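Local coordinates for Lmo2051 protein (Listeria monocytogenes, PDB 3I18), which probably hydrolyses proteins in the presence of ATP as a membrane serine protease of the peptidase S16 (Lon) family, this chain being its PDZ domain, at residues A[11-16]-A[86-91]; A[22-27]-A[70-75]; A[31-36]-A[57-62]. One frame throughout, in Å; residues are numbered along the deposited sequence.

In the fold
Followed from the N terminus, the chain enters the three contacts in order and leaves them in reverse, so that they nest without crossing. Strand 9-14 opens contact 1, the loop before strand 29-33 opens contact 2, and the end of strand 29-33 opens contact 3. After helix 41-49, strand 56-63 closes contact 3, strand 66-76 closes contact 2, and strand 83-89 closes contact 1. Contacts 1 and 3 are strand pairings on opposite sides of the chain's centre, about 15 Å apart between centres. Contact 2 touches both: V11 pairs with G27, and the backbones of I59 and V57 pair with A70 and I72.

Contact 1 of 3, residues A[11-16]-A[86-91]; sequences VMSVKD and GITLVD. Unlike the reference sequence in segment 11-16: M12 (reference Leu).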
loop_
_atom_site.group_PDB
_atom_site.type_symbol
_atom_site.label_atom_id
_atom_site.label_comp_id
_atom_site.label_asym_id
_atom_site.label_seq_id
_atom_site.Cartn_x
_atom_site.Cartn_y
_atom_site.Cartn_z
ATOM N N VAL A 11 5.698 -3.306 -3.760
ATOM C CA VAL A 11 4.756 -2.879 -4.789
ATOM C C VAL A 11 5.170 -3.465 -6.139
ATOM O O VAL A 11 6.338 -3.399 -6.516
ATOM C CB VAL A 11 4.726 -1.336 -4.901
ATOM C CG1 VAL A 11 3.780 -0.907 -6.012
ATOM C CG2 VAL A 11 4.292 -0.734 -3.574
HETATM N N MSE A 12 4.218 -4.033 -6.870
HETATM C CA MSE A 12 4.534 -4.629 -8.163
HETATM C C MSE A 12 3.978 -3.841 -9.331
HETATM O O MSE A 12 4.475 -3.943 -10.452
HETATM C CB MSE A 12 4.017 -6.064 -8.227
HETATM C CG MSE A 12 4.225 -6.723 -9.576
HETATM SE SE MSE A 12 4.009 -8.602 -9.458
HETATM C CE MSE A 12 2.089 -8.661 -9.229
ATOM N N SER A 13 2.930 -3.072 -9.068
ATOM C CA SER A 13 2.296 -2.251 -10.090
ATOM C C SER A 13 1.470 -1.168 -9.412
ATOM O O SER A 13 0.922 -1.389 -8.335
ATOM C CB SER A 13 1.382 -3.100 -10.970
ATOM O OG SER A 13 0.656 -2.286 -11.874
ATOM N N VAL A 14 1.381 -0.007 -10.054
ATOM C CA VAL A 14 0.623 1.119 -9.528
ATOM C C VAL A 14 -0.280 1.665 -10.632
ATOM O O VAL A 14 0.187 1.912 -11.744
ATOM C CB VAL A 14 1.571 2.258 -9.061
ATOM C CG1 VAL A 14 0.772 3.364 -8.399
ATOM C CG2 VAL A 14 2.626 1.705 -8.094
ATOM N N LYS A 15 -1.572 1.829 -10.352
ATOM C CA LYS A 15 -2.483 2.385 -11.359
ATOM C C LYS A 15 -1.970 3.779 -11.710
ATOM O O LYS A 15 -1.697 4.578 -10.821
ATOM C CB LYS A 15 -3.901 2.510 -10.800
ATOM C CG LYS A 15 -4.726 1.239 -10.826
ATOM C CD LYS A 15 -6.038 1.464 -10.091
ATOM C CE LYS A 15 -7.025 0.352 -10.357
ATOM N NZ LYS A 15 -7.526 0.417 -11.756
ATOM N N ASP A 16 -1.867 4.079 -13.001
ATOM C CA ASP A 16 -1.355 5.374 -13.445
ATOM C C ASP A 16 -2.332 6.543 -13.370
ATOM O O ASP A 16 -1.961 7.679 -13.664
ATOM C CB ASP A 16 -0.835 5.264 -14.879
ATOM C CG ASP A 16 -1.869 4.696 -15.827
ATOM O OD1 ASP A 16 -3.054 5.090 -15.728
ATOM O OD2 ASP A 16 -1.499 3.862 -16.683
ATOM N N GLY A 86 -4.511 1.360 -4.858
ATOM C CA GLY A 86 -4.450 1.261 -6.306
ATOM C C GLY A 86 -3.163 0.619 -6.773
ATOM O O GLY A 86 -2.563 1.071 -7.746
ATOM N N ILE A 87 -2.748 -0.448 -6.091
ATOM C CA ILE A 87 -1.511 -1.148 -6.413
ATOM C C ILE A 87 -1.646 -2.667 -6.317
ATOM O O ILE A 87 -2.573 -3.183 -5.685
ATOM C CB ILE A 87 -0.392 -0.740 -5.431
ATOM C CG1 ILE A 87 -0.841 -1.034 -3.993
ATOM C CG2 ILE A 87 -0.058 0.736 -5.586
ATOM C CD1 ILE A 87 0.162 -0.628 -2.914
ATOM N N THR A 88 -0.730 -3.388 -6.959
ATOM C CA THR A 88 -0.712 -4.841 -6.850
ATOM C C THR A 88 0.563 -5.115 -6.059
ATOM O O THR A 88 1.515 -4.326 -6.109
ATOM C CB THR A 88 -0.649 -5.563 -8.226
ATOM O OG1 THR A 88 0.496 -5.116 -8.962
ATOM C CG2 THR A 88 -1.912 -5.285 -9.034
ATOM N N LEU A 89 0.574 -6.218 -5.323
ATOM C CA LEU A 89 1.712 -6.585 -4.484
ATOM C C LEU A 89 2.356 -7.881 -4.953
ATOM O O LEU A 89 1.697 -8.730 -5.551
ATOM C CB LEU A 89 1.240 -6.769 -3.040
ATOM C CG LEU A 89 0.251 -5.721 -2.507
ATOM C CD1 LEU A 89 -0.281 -6.145 -1.141
ATOM C CD2 LEU A 89 0.930 -4.376 -2.433
ATOM N N VAL A 90 3.642 -8.042 -4.662
ATOM C CA VAL A 90 4.351 -9.254 -5.063
ATOM C C VAL A 90 3.715 -10.504 -4.451
ATOM O O VAL A 90 3.776 -11.590 -5.031
ATOM C CB VAL A 90 5.841 -9.177 -4.667
ATOM C CG1 VAL A 90 6.516 -10.520 -4.901
ATOM C CG2 VAL A 90 6.530 -8.096 -5.488
ATOM N N ASP A 91 3.090 -10.345 -3.287
ATOM C CA ASP A 91 2.449 -11.469 -2.611
ATOM C C ASP A 91 1.266 -11.991 -3.424
ATOM O O ASP A 91 0.854 -13.143 -3.266
ATOM C CB ASP A 91 1.964 -11.050 -1.219
ATOM C CG ASP A 91 1.746 -12.238 -0.292
ATOM O OD1 ASP A 91 2.749 -12.858 0.132
ATOM O OD2 ASP A 91 0.575 -12.556 0.013
#
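M12 and S13 both face T88, a classic beta bulge in the antiparallel pairing of strands 9-14 and 83-89, the first and last strands of this PDZ domain. M12 N donates to T88 O at 2.8 Å and T88 N to S13 O at 2.9 Å. Beyond the bulge the two chains stay paired, K15 N meeting G86 O at 2.9 Å and almost straight, with an angle of 179° at the hydrogen.

The threonine hydroxyl reaches into the bulge. With chi1 at 57°, T88 OG1 lies between its own backbone N and carbonyl carbon, tight against S13 CB at 3.0 Å. On the face shared by V14 and I87 the contact is apolar: the two side chains lie side by side, V14 CG2 at 3.8 Å from I87 CG2, while V11 crosses I87 at about a right angle. I30 of strand 29-33 covers V11 and I87.

Further out, G86 and I87 form a G1 bulge against H100 of the C-terminal tag. Strand 83-89 probably corresponds to the strand that binds peptides in PDZ domains, so the pairing may resemble that of a bound ligand. At the far end M12, a selenomethionine, bends at chi3 (72°), and its CE ends 3.7 Å from L89 O.

Contact 2 of 3, residues A[22-27]-A[70-75]; sequences DVLHAG and ADIKLT
V23 and L24 meet A70 and I72 beside a flat group that none of them contributes: the ring of Y61, on the neighbouring strand 56-63. L24 CD2 lies over one face of that ring, 3.7 Å from Y61 CG. On the same side, but out toward the rim, V23 CG1 comes to 3.4 Å from Y61 OH. In the plane of the ring, at its edge, is I59 O. Two more flat groups meet beside the loop, the imidazoles of H25 and H63, with their planes about 30° apart.

The contact is an example of a loop closing over a sheet in a PDZ fold. Residues 22-27 have no regular structure and run toward strand 29-33, ending at G27, which with D28 forms the G-D sequence common in bacterial PDZ domains just before that strand; residues 70-75 belong to strand 66-76. Across the two segments the contact is packing between apolar side chains. V23 offers both methyls: CG1, anti to the backbone N (chi1 176°), comes to 3.7 Å from A70 CB, and CG2 approaches I72 CG1 at 4.1 Å. The valine and isoleucine chains cross obliquely.

I72 is buried; A20, earlier in the same loop, and I85 of strand 83-89 also touch it. Its own strand is held on the other edge by backbone bonds of A70 to I59 and of I72 to V57. Extended at chi2 (-179°), I72 sends CD1 under the loop, where L24 crosses it at about a right angle. There I72 CD1 touches L24 CD1 at 3.8 Å and L24 CG at 3.9 Å.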
loop_
_atom_site.group_PDB
_atom_site.type_symbol
_atom_site.label_atom_id
_atom_site.label_comp_id
_atom_site.label_asym_id
_atom_site.label_seq_id
_atom_site.Cartn_x
_atom_site.Cartn_y
_atom_site.Cartn_z
ATOM N N ASP A 22 1.249 9.267 -7.944
ATOM C CA ASP A 22 2.004 10.490 -7.730
ATOM C C ASP A 22 2.958 10.350 -6.539
ATOM O O ASP A 22 3.636 11.306 -6.167
ATOM C CB ASP A 22 1.028 11.652 -7.509
ATOM C CG ASP A 22 1.351 12.862 -8.369
ATOM O OD1 ASP A 22 1.769 12.680 -9.533
ATOM O OD2 ASP A 22 1.168 13.997 -7.886
ATOM N N VAL A 23 3.017 9.151 -5.960
ATOM C CA VAL A 23 3.881 8.880 -4.807
ATOM C C VAL A 23 4.719 7.603 -4.940
ATOM O O VAL A 23 5.948 7.644 -4.867
ATOM C CB VAL A 23 3.052 8.735 -3.502
ATOM C CG1 VAL A 23 3.961 8.350 -2.344
ATOM C CG2 VAL A 23 2.315 10.021 -3.196
ATOM N N LEU A 24 4.046 6.470 -5.126
ATOM C CA LEU A 24 4.718 5.175 -5.219
ATOM C C LEU A 24 5.159 4.777 -6.622
ATOM O O LEU A 24 4.671 5.307 -7.622
ATOM C CB LEU A 24 3.799 4.080 -4.655
ATOM C CG LEU A 24 3.324 4.236 -3.206
ATOM C CD1 LEU A 24 2.274 3.192 -2.892
ATOM C CD2 LEU A 24 4.517 4.117 -2.262
ATOM N N HIS A 25 6.097 3.837 -6.677
ATOM C CA HIS A 25 6.604 3.312 -7.938
ATOM C C HIS A 25 6.807 1.814 -7.776
ATOM O O HIS A 25 6.953 1.313 -6.659
ATOM C CB HIS A 25 7.934 3.974 -8.321
ATOM C CG HIS A 25 7.796 5.378 -8.823
ATOM N ND1 HIS A 25 7.866 6.479 -7.996
ATOM C CD2 HIS A 25 7.591 5.859 -10.074
ATOM C CE1 HIS A 25 7.710 7.577 -8.715
ATOM N NE2 HIS A 25 7.540 7.229 -9.978
ATOM N N ALA A 26 6.804 1.095 -8.892
ATOM C CA ALA A 26 6.997 -0.345 -8.855
ATOM C C ALA A 26 8.360 -0.634 -8.242
ATOM O O ALA A 26 9.359 -0.012 -8.612
ATOM C CB ALA A 26 6.916 -0.912 -10.263
ATOM N N GLY A 27 8.392 -1.564 -7.294
ATOM C CA GLY A 27 9.641 -1.916 -6.646
ATOM C C GLY A 27 9.769 -1.357 -5.241
ATOM O O GLY A 27 10.568 -1.851 -4.447
ATOM N N ALA A 70 4.666 9.679 2.830
ATOM C CA ALA A 70 3.704 10.522 2.144
ATOM C C ALA A 70 2.297 10.024 2.387
ATOM O O ALA A 70 2.085 8.870 2.761
ATOM C CB ALA A 70 4.007 10.538 0.652
ATOM N N ASP A 71 1.336 10.912 2.180
ATOM C CA ASP A 71 -0.063 10.572 2.351
ATOM C C ASP A 71 -0.637 10.189 1.002
ATOM O O ASP A 71 -0.275 10.768 -0.028
ATOM C CB ASP A 71 -0.854 11.762 2.901
ATOM C CG ASP A 71 -0.565 12.035 4.351
ATOM O OD1 ASP A 71 -0.491 11.068 5.140
ATOM O OD2 ASP A 71 -0.429 13.228 4.711
ATOM N N ILE A 72 -1.534 9.211 1.009
ATOM C CA ILE A 72 -2.165 8.771 -0.224
ATOM C C ILE A 72 -3.653 8.646 0.041
ATOM O O ILE A 72 -4.063 8.081 1.047
ATOM C CB ILE A 72 -1.591 7.419 -0.689
ATOM C CG1 ILE A 72 -0.078 7.553 -0.888
ATOM C CG2 ILE A 72 -2.241 6.995 -2.002
ATOM C CD1 ILE A 72 0.590 6.274 -1.382
ATOM N N LYS A 73 -4.459 9.214 -0.848
ATOM C CA LYS A 73 -5.902 9.143 -0.697
ATOM C C LYS A 73 -6.366 7.816 -1.275
ATOM O O LYS A 73 -5.909 7.398 -2.345
ATOM C CB LYS A 73 -6.574 10.315 -1.423
ATOM C CG LYS A 73 -8.095 10.353 -1.309
ATOM C CD LYS A 73 -8.629 11.768 -1.511
ATOM C CE LYS A 73 -8.199 12.678 -0.363
ATOM N NZ LYS A 73 -8.797 14.043 -0.447
ATOM N N LEU A 74 -7.264 7.149 -0.560
ATOM C CA LEU A 74 -7.782 5.862 -1.008
ATOM C C LEU A 74 -8.838 6.084 -2.073
ATOM O O LEU A 74 -9.597 7.050 -2.017
ATOM C CB LEU A 74 -8.395 5.103 0.166
ATOM C CG LEU A 74 -7.421 4.712 1.284
ATOM C CD1 LEU A 74 -8.157 3.890 2.316
ATOM C CD2 LEU A 74 -6.267 3.906 0.691
ATOM N N THR A 75 -8.873 5.188 -3.050
ATOM C CA THR A 75 -9.843 5.278 -4.132
ATOM C C THR A 75 -10.588 3.950 -4.157
ATOM O O THR A 75 -10.319 3.079 -3.335
ATOM C CB THR A 75 -9.132 5.532 -5.487
ATOM O OG1 THR A 75 -10.110 5.796 -6.503
ATOM C CG2 THR A 75 -8.281 4.334 -5.880
#

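Contact 3 of 3, residues A[31-36]-A[57-62]; sequences TEIDGN and VKINYK
A classic beta bulge opens this pairing, in which T31 and E32 both face N60. T31 N donates to N60 O at 2.9 Å, while E32 N makes a weak, longer bond to the same oxygen at 3.5 Å. One step on, N60 N gives a nearly straight bond to E32 O (3.0 Å, 177° at the hydrogen). On the face that carries E32 and N60, the two side chains lie side by side, pointing the same way.

The opposite face is hydrophobic. I33 CG1, anti to its backbone N, meets I59 CD1 at 3.7 Å, the two isoleucines running side by side, and V57 CB packs against I33 CG1 as well. F44, Y47 and I48 of helix 41-49 cover I33 from outside the strands.

Strand 29-33 then leaves the sheet of the PDZ domain through a type I' turn from I33 to N36, the I-D-G sequence recurrent in bacterial members of the family. D34 and G35 take positive phi here, and D34 N still reaches back to K58 O at 2.8 Å, in the plane of that carbonyl. The D34 carboxylate bridges two elements. Its chain folds back across V57, with CG anti to the carbonyl carbon (chi1 -81°), and past the last backbone bond OD2 accepts from K58 N at 2.9 Å, met nearly along its C-O bond; OD1 is taken by the hydroxyl of Y47 on helix 41-49.

A water completes the end of the pairing, accepting from G35 N and donating to K58 O, each at 2.9 Å.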
loop_
_atom_site.group_PDB
_atom_site.type_symbol
_atom_site.label_atom_id
_atom_site.label_comp_id
_atom_site.label_asym_id
_atom_site.label_seq_id
_atom_site.Cartn_x
_atom_site.Cartn_y
_atom_site.Cartn_z
ATOM N N THR A 31 6.690 -0.130 4.398
ATOM C CA THR A 31 6.998 -0.650 5.725
ATOM C C THR A 31 5.971 -0.357 6.808
ATOM O O THR A 31 5.857 -1.111 7.769
ATOM C CB THR A 31 8.371 -0.128 6.198
ATOM O OG1 THR A 31 8.368 1.306 6.200
ATOM C CG2 THR A 31 9.467 -0.616 5.266
ATOM N N GLU A 32 5.224 0.731 6.658
ATOM C CA GLU A 32 4.212 1.091 7.642
ATOM C C GLU A 32 3.067 1.837 6.981
ATOM O O GLU A 32 3.249 2.526 5.976
ATOM C CB GLU A 32 4.813 1.961 8.755
ATOM C CG GLU A 32 5.825 1.246 9.643
ATOM C CD GLU A 32 6.163 2.019 10.910
ATOM O OE1 GLU A 32 6.902 1.471 11.757
ATOM O OE2 GLU A 32 5.700 3.167 11.067
ATOM N N ILE A 33 1.879 1.661 7.539
ATOM C CA ILE A 33 0.691 2.337 7.050
ATOM C C ILE A 33 -0.004 2.886 8.299
ATOM O O ILE A 33 -0.258 2.159 9.264
ATOM C CB ILE A 33 -0.221 1.364 6.250
ATOM C CG1 ILE A 33 -1.440 2.115 5.715
ATOM C CG2 ILE A 33 -0.642 0.180 7.117
ATOM C CD1 ILE A 33 -2.219 1.335 4.663
ATOM N N ASP A 34 -0.271 4.188 8.278
ATOM C CA ASP A 34 -0.897 4.897 9.385
ATOM C C ASP A 34 -0.111 4.791 10.697
ATOM O O ASP A 34 -0.678 4.631 11.782
ATOM C CB ASP A 34 -2.357 4.450 9.551
ATOM C CG ASP A 34 -3.288 5.147 8.567
ATOM O OD1 ASP A 34 -4.492 4.808 8.512
ATOM O OD2 ASP A 34 -2.827 6.055 7.844
ATOM N N GLY A 35 1.211 4.893 10.566
ATOM C CA GLY A 35 2.116 4.858 11.708
ATOM C C GLY A 35 2.393 3.510 12.345
ATOM O O GLY A 35 3.029 3.435 13.402
ATOM N N ASN A 36 1.942 2.443 11.703
ATOM C CA ASN A 36 2.134 1.113 12.253
ATOM C C ASN A 36 2.674 0.099 11.250
ATOM O O ASN A 36 2.363 0.152 10.061
ATOM C CB ASN A 36 0.807 0.612 12.838
ATOM C CG ASN A 36 0.347 1.439 14.032
ATOM O OD1 ASN A 36 0.990 1.439 15.084
ATOM N ND2 ASN A 36 -0.764 2.154 13.871
ATOM N N VAL A 57 -4.295 7.716 3.953
ATOM C CA VAL A 57 -3.420 6.830 4.721
ATOM C C VAL A 57 -1.991 7.344 4.644
ATOM O O VAL A 57 -1.558 7.837 3.602
ATOM C CB VAL A 57 -3.444 5.361 4.194
ATOM C CG1 VAL A 57 -4.812 4.735 4.437
ATOM C CG2 VAL A 57 -3.092 5.315 2.722
ATOM N N LYS A 58 -1.263 7.244 5.750
ATOM C CA LYS A 58 0.127 7.684 5.786
ATOM C C LYS A 58 0.963 6.477 5.417
ATOM O O LYS A 58 0.856 5.431 6.056
ATOM C CB LYS A 58 0.520 8.173 7.187
ATOM C CG LYS A 58 1.983 8.614 7.286
ATOM C CD LYS A 58 2.280 9.376 8.575
ATOM C CE LYS A 58 2.054 8.513 9.806
ATOM N NZ LYS A 58 2.372 9.241 11.076
ATOM N N ILE A 59 1.792 6.619 4.388
ATOM C CA ILE A 59 2.615 5.509 3.928
ATOM C C ILE A 59 4.109 5.760 4.086
ATOM O O ILE A 59 4.622 6.778 3.619
ATOM C CB ILE A 59 2.332 5.196 2.426
ATOM C CG1 ILE A 59 0.863 4.814 2.219
ATOM C CG2 ILE A 59 3.218 4.051 1.954
ATOM C CD1 ILE A 59 0.463 3.497 2.856
ATOM N N ASN A 60 4.798 4.849 4.775
ATOM C CA ASN A 60 6.250 4.949 4.923
ATOM C C ASN A 60 6.788 3.887 3.965
ATOM O O ASN A 60 6.397 2.720 4.040
ATOM C CB ASN A 60 6.719 4.626 6.357
ATOM C CG ASN A 60 6.394 5.729 7.354
ATOM O OD1 ASN A 60 5.310 5.764 7.926
ATOM N ND2 ASN A 60 7.341 6.642 7.559
ATOM N N TYR A 61 7.664 4.291 3.056
ATOM C CA TYR A 61 8.204 3.359 2.071
ATOM C C TYR A 61 9.617 3.741 1.674
ATOM O O TYR A 61 10.046 4.870 1.884
ATOM C CB TYR A 61 7.326 3.364 0.813
ATOM C CG TYR A 61 7.295 4.701 0.094
ATOM C CD1 TYR A 61 6.508 5.753 0.563
ATOM C CD2 TYR A 61 8.085 4.925 -1.030
ATOM C CE1 TYR A 61 6.514 6.997 -0.074
ATOM C CE2 TYR A 61 8.098 6.163 -1.667
ATOM C CZ TYR A 61 7.312 7.190 -1.186
ATOM O OH TYR A 61 7.325 8.416 -1.811
ATOM N N LYS A 62 10.339 2.792 1.090
ATOM C CA LYS A 62 11.694 3.051 0.641
ATOM C C LYS A 62 11.679 3.077 -0.876
ATOM O O LYS A 62 11.143 2.170 -1.512
ATOM C CB LYS A 62 12.645 1.958 1.143
ATOM C CG LYS A 62 12.209 0.561 0.762
ATOM C CD LYS A 62 13.122 -0.507 1.341
ATOM C CE LYS A 62 14.501 -0.480 0.710
ATOM N NZ LYS A 62 15.317 -1.655 1.155
HETATM O O HOH W 1 2.778 4.955 8.121
#